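PDB 6FJN: fiber from Human adenovirus 26, which forms the trimeric fibre of the virion, whose knob domain attaches the virus to receptors on the host cell during entry. Local coordinates for the interface of chains A and B. Sequence-based numbering; all coordinates share one arbitrary frame. Chains: chain A/B, Fiber.

The interface of chains A and B. Residues chain A 33, 104, 106, 181-182, 184; chain B 5, 8, 85, 88.
The indole of B:Trp5, whose six-membered rim meets A:Ser33 and A:Leu181 of the neighbouring knob, is layered between two groups of its own chain. B:Arg85 lies over one face, with CD 3.3 Å above the ring plane of B:Trp5 and toward the rim, and CD of B:Pro8 sits over the rim of the opposite face. The guanidinium of B:Arg85 in turn has CH2 of B:Trp5 over one of its faces, toward the rim, while CA of A:Ser33 sits at its edge, in plane. A broad, rigid indole suits this place, since it can support an aliphatic stem on one side and a proline on the other and still offer its rim: CZ3 of B:Trp5 comes 4.0 Å from CD2 of A:Leu181, whose branched end supplies a methyl.

B:Arg85 reaches chain A because its chain is extended from CG to NE, with CG anti to the backbone N (chi1 176°). NH1 of B:Arg85 gives a weak, bent hydrogen bond of 3.2 Å to the hydroxyl OG of A:Ser33, a side chain small enough to let the guanidinium approach. OE2 of A:Glu184 lies 4.1 Å from NH1 of B:Arg85, too far for a salt bridge, though the opposite charges may attract. OG1 of A:Thr182 donates a hydrogen bond of 2.8 Å to OE2 of A:Glu184, nearly along its C-O axis, which steadies the carboxylate. A:Asn104 meets the guanidinium tip to tip, the planes 66° apart, but their N-H groups merely pass nearby. Asparagine suits by tying its loop to a backbone carbonyl: ND2 makes a nearly straight hydrogen bond to O of A:Thr182, from above the carbonyl plane.

Beyond the proline, A:Thr106 suits by having two unlike branches: its methyl CG2 packs 3.8 Å from CG of B:Pro8, and its hydroxyl OG1 donates a hydrogen bond to OD2 of B:Asp88, a poorly ordered residue.

This mixed patch joins adjacent subunits and so helps hold together the knob trimer, the receptor-attachment head of the fibre.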
loop_
_atom_site.group_PDB
_atom_site.type_symbol
_atom_site.label_atom_id
_atom_site.label_comp_id
_atom_site.label_asym_id
_atom_site.label_seq_id
_atom_site.Cartn_x
_atom_site.Cartn_y
_atom_site.Cartn_z
ATOM N N SER A 33 -11.574 -10.128 4.618
ATOM C CA SER A 33 -11.881 -10.222 3.191
ATOM C C SER A 33 -10.722 -9.832 2.273
ATOM O O SER A 33 -10.814 -9.865 1.011
ATOM C CB SER A 33 -13.072 -9.302 2.964
ATOM O OG SER A 33 -13.373 -9.110 1.598
ATOM N N ASN A 104 -9.918 -13.856 -4.903
ATOM C CA ASN A 104 -11.343 -14.032 -5.172
ATOM C C ASN A 104 -11.600 -14.178 -6.673
ATOM O O ASN A 104 -11.210 -13.354 -7.446
ATOM C CB ASN A 104 -12.049 -12.793 -4.622
ATOM C CG ASN A 104 -13.553 -12.894 -4.698
ATOM O OD1 ASN A 104 -14.186 -12.730 -5.765
ATOM N ND2 ASN A 104 -14.141 -13.236 -3.571
ATOM N N THR A 106 -14.466 -14.076 -8.331
ATOM C CA THR A 106 -15.423 -13.101 -8.889
ATOM C C THR A 106 -14.752 -11.775 -9.179
ATOM O O THR A 106 -14.885 -11.171 -10.260
ATOM C CB THR A 106 -16.613 -12.878 -7.970
ATOM O OG1 THR A 106 -17.212 -14.148 -7.730
ATOM C CG2 THR A 106 -17.639 -11.938 -8.588
ATOM N N LEU A 181 -8.595 -9.039 -2.674
ATOM C CA LEU A 181 -9.791 -9.672 -2.154
ATOM C C LEU A 181 -9.643 -11.178 -2.186
ATOM O O LEU A 181 -9.151 -11.728 -3.139
ATOM C CB LEU A 181 -11.010 -9.274 -2.991
ATOM C CG LEU A 181 -11.560 -7.868 -2.763
ATOM C CD1 LEU A 181 -10.607 -6.705 -2.775
ATOM C CD2 LEU A 181 -12.722 -7.639 -3.740
ATOM N N THR A 182 -10.100 -11.817 -1.139
ATOM C CA THR A 182 -9.942 -13.269 -1.030
ATOM C C THR A 182 -11.189 -14.058 -1.377
ATOM O O THR A 182 -12.351 -13.581 -1.256
ATOM C CB THR A 182 -9.504 -13.652 0.370
ATOM O OG1 THR A 182 -10.521 -13.219 1.283
ATOM C CG2 THR A 182 -8.202 -13.011 0.813
ATOM N N GLU A 184 -13.401 -17.515 -0.094
ATOM C CA GLU A 184 -13.569 -18.186 1.220
ATOM C C GLU A 184 -13.897 -19.645 0.984
ATOM O O GLU A 184 -13.668 -20.546 1.831
ATOM C CB GLU A 184 -14.648 -17.484 2.083
ATOM C CG GLU A 184 -14.325 -16.029 2.470
ATOM C CD GLU A 184 -12.949 -15.866 3.105
ATOM O OE1 GLU A 184 -12.649 -16.632 4.063
ATOM O OE2 GLU A 184 -12.141 -15.042 2.596
ATOM O OXT GLU A 184 -14.364 -19.948 -0.124
ATOM N N TRP B 5 -18.299 -3.224 1.363
ATOM C CA TRP B 5 -17.846 -3.282 -0.003
ATOM C C TRP B 5 -18.968 -3.087 -0.989
ATOM O O TRP B 5 -20.173 -3.063 -0.656
ATOM C CB TRP B 5 -17.100 -4.589 -0.243
ATOM C CG TRP B 5 -17.860 -5.873 -0.284
ATOM C CD1 TRP B 5 -19.161 -6.116 0.004
ATOM C CD2 TRP B 5 -17.284 -7.112 -0.689
ATOM N NE1 TRP B 5 -19.436 -7.458 -0.201
ATOM C CE2 TRP B 5 -18.284 -8.082 -0.605
ATOM C CE3 TRP B 5 -15.993 -7.508 -1.070
ATOM C CZ2 TRP B 5 -18.048 -9.422 -0.958
ATOM C CZ3 TRP B 5 -15.756 -8.827 -1.372
ATOM C CH2 TRP B 5 -16.770 -9.755 -1.348
ATOM N N PRO B 8 -17.766 -7.794 -5.454
ATOM C CA PRO B 8 -16.719 -7.871 -6.475
ATOM C C PRO B 8 -17.244 -8.183 -7.872
ATOM O O PRO B 8 -16.468 -8.609 -8.721
ATOM C CB PRO B 8 -15.910 -9.087 -5.990
ATOM C CG PRO B 8 -16.905 -9.973 -5.369
ATOM C CD PRO B 8 -17.839 -9.027 -4.652
ATOM N N ARG B 85 -20.217 -7.048 4.002
ATOM C CA ARG B 85 -20.006 -8.295 3.226
ATOM C C ARG B 85 -20.848 -9.434 3.832
ATOM O O ARG B 85 -21.040 -9.512 5.065
ATOM C CB ARG B 85 -18.505 -8.728 3.112
ATOM C CG ARG B 85 -18.246 -10.069 2.383
ATOM C CD ARG B 85 -16.801 -10.446 2.001
ATOM N NE ARG B 85 -16.774 -11.619 1.096
ATOM C CZ ARG B 85 -15.705 -12.311 0.677
ATOM N NH1 ARG B 85 -14.486 -12.027 1.091
ATOM N NH2 ARG B 85 -15.866 -13.351 -0.154
ATOM N N ASP B 88 -19.996 -13.460 -1.333
ATOM C CA ASP B 88 -19.585 -12.453 -2.329
ATOM C C ASP B 88 -20.730 -11.489 -2.721
ATOM O O ASP B 88 -20.735 -10.930 -3.826
ATOM C CB ASP B 88 -18.898 -13.106 -3.547
ATOM C CG ASP B 88 -19.836 -13.371 -4.703
ATOM O OD1 ASP B 88 -21.058 -13.503 -4.484
ATOM O OD2 ASP B 88 -19.323 -13.473 -5.843
#